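Side-chain contacts in activator of Hsp90 ATPase homologue 1/2-like C-terminal domain-containing protein (Mycobacterium smegmatis, PDB 3UID), which is probably a toxin of the type II class, built on the Bet v 1-like fold of the AHA1 family: residues F21-P24 / V25-W29; Q137-D141 / M142-E146. One frame throughout, in Å; residues are numbered along the deposited sequence.

Contact 1. Residues F21-P24 / V25-W29; sequences FAAP and VTRIW
I28 folds back along its own helix to meet F21, the last residue of strand 14-21, and this pair makes the tight part of the contact. With CG1 anti to the carbonyl carbon (chi1 -55°) and a second turn the same way at chi2, the delta methyl CD1 reaches the strand end and lies 3.6 Å from F21 CB. The same methyl approaches the near side of the F21 ring obliquely, at 3.7 Å from CD2, while I28 CG2 stands 4.0 Å from F21 CD2. A23 CB adds a looser touch, 4.3 Å from I28 CD1. I152 and I155 of helix 144-158 touch F21, and I155 also touches I28.

Toward solvent the packing thins out. The exposed P24 ring meets R27 CB and T26 OG1 loosely, and A23 CB lies alongside the start of the R27 chain, 4.0 Å from CG. The R27 guanidinium then leads away to Q37, to which NH1 is hydrogen-bonded.

P24, at the N-cap position, joins the two sides: its O receives a fairly straight bond from I28 N (3.2 Å, 164°) and a weak, bent one from R27 N. This is the turn from strand to helix 25-33 of a helix-grip, Bet v 1-like fold, closed against the long C-terminal helix.

Contact 2. Residues Q137-D141 / M142-E146; sequences QQVLD and MGVIE
L140 O is gripped by two donors: G143 N at 3.2 Å, and water 1, which donates a hydrogen bond to it at 2.8 Å. G143 N comes in well above the carbonyl plane, 62° out of it. The water in turn accepts from I145 N at 3.0 Å, so a single solvent molecule ties the last turn of helix 133-141 to the first turn of helix 144-158. The link between these helices is a Schellman motif, in which G143 leaves the helical region with a positive phi and at the same time occupies the N-cap position of helix 144-158. M142 N, just before it, is shared by weak bonds to Q138 O and V139 O.

Beneath this polar turn the two helices meet through apolar branches. V139 CG1 points at the beta carbon of V144, 3.7 Å from CB. V144 is turned so that its own CG1 sits between its backbone N and carbonyl carbon (chi1 71°), which brings that methyl to 4.0 Å from V139 CG1 and also against L140 CD2. Beside them L140 CD2 and I145 CD1 touch methyl to methyl at 3.6 Å. L15 of strand 14-21 packs on L140, V144 and I145 alike, whereas V139 leans on F95 and on the loop residue Y130, so the corner packs on strands 14-21 and 88-96 of the sheet.

On the solvent side, the exposed M142 chain runs back along the preceding turn, bringing CG to 3.3 Å from Q138 O, with SD following farther out; M142 also touches F95. One turn along the exposed face, Q137 NE2 donates a bent bond to D141 OD1 at 3.0 Å, within the Q137 amide plane but 47° above the plane of the carboxylate.

Contact 1 closes before contact 2 opens along the chain, and the two lie on opposite sides of the centre of the molecule, with centres 27 Å apart and nearest atoms about 12 Å apart. Strand 14-21 joins them on one side: its last residue, F21, belongs to contact 1, while L15 near its start packs on contact 2. Helix 144-158 joins them on the other, beginning in contact 2 and carrying I152 and I155, which touch F21 of contact 1, and I155 also I28. Contact 1, a strand-to-helix turn, and contact 2, a helix-to-helix turn, thus lie near opposite ends of the long helix that the antiparallel sheet grips.

Contact 1. Residues F21-P24 / V25-W29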
loop_
_atom_site.group_PDB
_atom_site.type_symbol
_atom_site.label_atom_id
_atom_site.label_comp_id
_atom_site.label_asym_id
_atom_site.label_seq_id
_atom_site.Cartn_x
_atom_site.Cartn_y
_atom_site.Cartn_z
ATOM N N PHE A 21 -6.201 4.696 12.506
ATOM C CA PHE A 21 -7.015 5.686 11.799
ATOM C C PHE A 21 -8.262 6.004 12.609
ATOM O O PHE A 21 -8.883 5.100 13.166
ATOM C CB PHE A 21 -7.459 5.135 10.445
ATOM C CG PHE A 21 -6.331 4.860 9.483
ATOM C CD1 PHE A 21 -5.463 5.874 9.099
ATOM C CD2 PHE A 21 -6.157 3.593 8.947
ATOM C CE1 PHE A 21 -4.433 5.621 8.194
ATOM C CE2 PHE A 21 -5.132 3.330 8.041
ATOM C CZ PHE A 21 -4.269 4.345 7.669
ATOM N N ALA A 22 -8.647 7.277 12.658
ATOM C CA ALA A 22 -9.830 7.667 13.424
ATOM C C ALA A 22 -11.079 7.606 12.552
ATOM O O ALA A 22 -11.728 8.618 12.291
ATOM C CB ALA A 22 -9.650 9.051 14.041
ATOM N N ALA A 23 -11.385 6.397 12.086
ATOM C CA ALA A 23 -12.564 6.133 11.285
ATOM C C ALA A 23 -12.834 4.640 11.346
ATOM O O ALA A 23 -11.937 3.849 11.666
ATOM C CB ALA A 23 -12.339 6.593 9.829
ATOM N N PRO A 24 -14.070 4.236 11.046
ATOM C CA PRO A 24 -14.452 2.824 11.135
ATOM C C PRO A 24 -13.773 1.959 10.081
ATOM O O PRO A 24 -13.349 2.469 9.039
ATOM C CB PRO A 24 -15.970 2.855 10.901
ATOM C CG PRO A 24 -16.389 4.237 11.273
ATOM C CD PRO A 24 -15.237 5.123 10.900
ATOM N N VAL A 25 -13.683 0.663 10.358
ATOM C CA VAL A 25 -13.097 -0.278 9.417
ATOM C C VAL A 25 -13.771 -0.187 8.049
ATOM O O VAL A 25 -13.090 -0.248 7.023
ATOM C CB VAL A 25 -13.187 -1.709 9.936
ATOM C CG1 VAL A 25 -12.947 -2.678 8.808
ATOM C CG2 VAL A 25 -12.165 -1.919 11.061
ATOM N N THR A 26 -15.095 -0.050 8.038
ATOM C CA THR A 26 -15.826 0.041 6.771
ATOM C C THR A 26 -15.368 1.229 5.938
ATOM O O THR A 26 -15.279 1.134 4.711
ATOM C CB THR A 26 -17.347 0.099 6.973
ATOM O OG1 THR A 26 -17.681 1.141 7.900
ATOM C CG2 THR A 26 -17.838 -1.226 7.525
ATOM N N ARG A 27 -15.063 2.341 6.600
ATOM C CA ARG A 27 -14.541 3.526 5.898
ATOM C C ARG A 27 -13.149 3.303 5.291
ATOM O O ARG A 27 -12.904 3.651 4.134
ATOM C CB ARG A 27 -14.486 4.743 6.828
ATOM C CG ARG A 27 -13.734 5.934 6.181
ATOM C CD ARG A 27 -14.576 6.498 5.061
ATOM N NE ARG A 27 -13.900 7.551 4.290
ATOM C CZ ARG A 27 -13.257 7.342 3.142
ATOM N NH1 ARG A 27 -13.177 6.122 2.631
ATOM N NH2 ARG A 27 -12.690 8.353 2.501
ATOM N N ILE A 28 -12.226 2.745 6.074
ATOM C CA ILE A 28 -10.881 2.480 5.596
ATOM C C ILE A 28 -10.895 1.498 4.426
ATOM O O ILE A 28 -10.137 1.646 3.476
ATOM C CB ILE A 28 -9.971 1.991 6.738
ATOM C CG1 ILE A 28 -9.991 3.001 7.892
ATOM C CG2 ILE A 28 -8.549 1.804 6.241
ATOM C CD1 ILE A 28 -9.465 4.388 7.521
ATOM N N TRP A 29 -11.775 0.502 4.482
ATOM C CA TRP A 29 -11.882 -0.448 3.389
ATOM C C TRP A 29 -12.097 0.275 2.055
ATOM O O TRP A 29 -11.519 -0.101 1.037
ATOM C CB TRP A 29 -13.028 -1.437 3.631
ATOM C CG TRP A 29 -13.162 -2.423 2.515
ATOM C CD1 TRP A 29 -14.009 -2.348 1.441
ATOM C CD2 TRP A 29 -12.393 -3.611 2.334
ATOM N NE1 TRP A 29 -13.834 -3.435 0.623
ATOM C CE2 TRP A 29 -12.842 -4.224 1.144
ATOM C CE3 TRP A 29 -11.380 -4.231 3.072
ATOM C CZ2 TRP A 29 -12.309 -5.420 0.679
ATOM C CZ3 TRP A 29 -10.846 -5.417 2.599
ATOM C CH2 TRP A 29 -11.314 -6.000 1.421
#

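Contact 2. Residues Q137-D141 / M142-E146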
loop_
_atom_site.group_PDB
_atom_site.type_symbol
_atom_site.label_atom_id
_atom_site.label_comp_id
_atom_site.label_asym_id
_atom_site.label_seq_id
_atom_site.Cartn_x
_atom_site.Cartn_y
_atom_site.Cartn_z
ATOM N N GLN A 137 16.091 -5.701 1.129
ATOM C CA GLN A 137 17.005 -4.585 1.323
ATOM C C GLN A 137 16.914 -3.613 0.153
ATOM O O GLN A 137 16.928 -2.402 0.348
ATOM C CB GLN A 137 18.444 -5.080 1.488
ATOM C CG GLN A 137 19.413 -3.978 1.877
ATOM C CD GLN A 137 18.951 -3.225 3.105
ATOM O OE1 GLN A 137 18.744 -3.811 4.168
ATOM N NE2 GLN A 137 18.765 -1.918 2.961
ATOM N N GLN A 138 16.810 -4.143 -1.059
ATOM C CA GLN A 138 16.773 -3.285 -2.237
ATOM C C GLN A 138 15.495 -2.443 -2.264
ATOM O O GLN A 138 15.521 -1.277 -2.656
ATOM C CB GLN A 138 16.915 -4.099 -3.522
ATOM C CG GLN A 138 17.083 -3.225 -4.760
ATOM C CD GLN A 138 17.287 -4.027 -6.028
ATOM O OE1 GLN A 138 17.786 -5.150 -5.994
ATOM N NE2 GLN A 138 16.893 -3.453 -7.161
ATOM N N VAL A 139 14.385 -3.037 -1.840
ATOM C CA VAL A 139 13.122 -2.321 -1.786
ATOM C C VAL A 139 13.136 -1.274 -0.665
ATOM O O VAL A 139 12.608 -0.171 -0.835
ATOM C CB VAL A 139 11.938 -3.300 -1.636
ATOM C CG1 VAL A 139 10.648 -2.553 -1.392
ATOM C CG2 VAL A 139 11.838 -4.172 -2.884
ATOM N N LEU A 140 13.759 -1.602 0.468
ATOM C CA LEU A 140 13.924 -0.611 1.535
ATOM C C LEU A 140 14.726 0.585 1.026
ATOM O O LEU A 140 14.433 1.734 1.354
ATOM C CB LEU A 140 14.595 -1.221 2.774
ATOM C CG LEU A 140 13.751 -2.147 3.652
ATOM C CD1 LEU A 140 14.645 -2.968 4.583
ATOM C CD2 LEU A 140 12.700 -1.387 4.451
ATOM N N ASP A 141 15.729 0.316 0.201
ATOM C CA ASP A 141 16.591 1.381 -0.285
ATOM C C ASP A 141 15.892 2.289 -1.295
ATOM O O ASP A 141 16.301 3.437 -1.496
ATOM C CB ASP A 141 17.873 0.794 -0.875
ATOM C CG ASP A 141 18.833 0.295 0.195
ATOM O OD1 ASP A 141 18.608 0.589 1.390
ATOM O OD2 ASP A 141 19.822 -0.381 -0.162
ATOM N N MET A 142 14.840 1.774 -1.921
ATOM C CA MET A 142 14.043 2.529 -2.885
ATOM C C MET A 142 13.081 3.503 -2.214
ATOM O O MET A 142 12.441 4.316 -2.880
ATOM C CB MET A 142 13.250 1.579 -3.790
ATOM C CG MET A 142 14.101 0.837 -4.814
ATOM S SD MET A 142 13.187 -0.519 -5.567
ATOM C CE MET A 142 11.590 0.254 -5.804
ATOM N N GLY A 143 12.957 3.394 -0.897
ATOM C CA GLY A 143 12.117 4.303 -0.139
ATOM C C GLY A 143 10.717 3.802 0.157
ATOM O O GLY A 143 9.819 4.614 0.390
ATOM N N VAL A 144 10.520 2.484 0.151
ATOM C CA VAL A 144 9.197 1.909 0.370
ATOM C C VAL A 144 8.508 2.458 1.629
ATOM O O VAL A 144 7.308 2.741 1.614
ATOM C CB VAL A 144 9.236 0.354 0.419
ATOM C CG1 VAL A 144 9.910 -0.137 1.691
ATOM C CG2 VAL A 144 7.834 -0.218 0.326
ATOM N N ILE A 145 9.262 2.624 2.716
ATOM C CA ILE A 145 8.634 3.057 3.966
ATOM C C ILE A 145 8.136 4.509 3.882
ATOM O O ILE A 145 7.065 4.832 4.406
ATOM C CB ILE A 145 9.557 2.877 5.193
ATOM C CG1 ILE A 145 9.954 1.405 5.359
ATOM C CG2 ILE A 145 8.859 3.416 6.456
ATOM C CD1 ILE A 145 11.087 1.183 6.356
ATOM N N GLU A 146 8.915 5.382 3.245
ATOM C CA GLU A 146 8.512 6.778 3.053
ATOM C C GLU A 146 7.189 6.864 2.303
ATOM O O GLU A 146 6.299 7.626 2.673
ATOM C CB GLU A 146 9.562 7.533 2.241
ATOM C CG GLU A 146 10.897 7.684 2.912
ATOM C CD GLU A 146 11.979 8.102 1.932
ATOM O OE1 GLU A 146 12.903 7.293 1.683
ATOM O OE2 GLU A 146 11.899 9.238 1.414
HETATM O O HOH W 1 12.211 2.348 2.969
#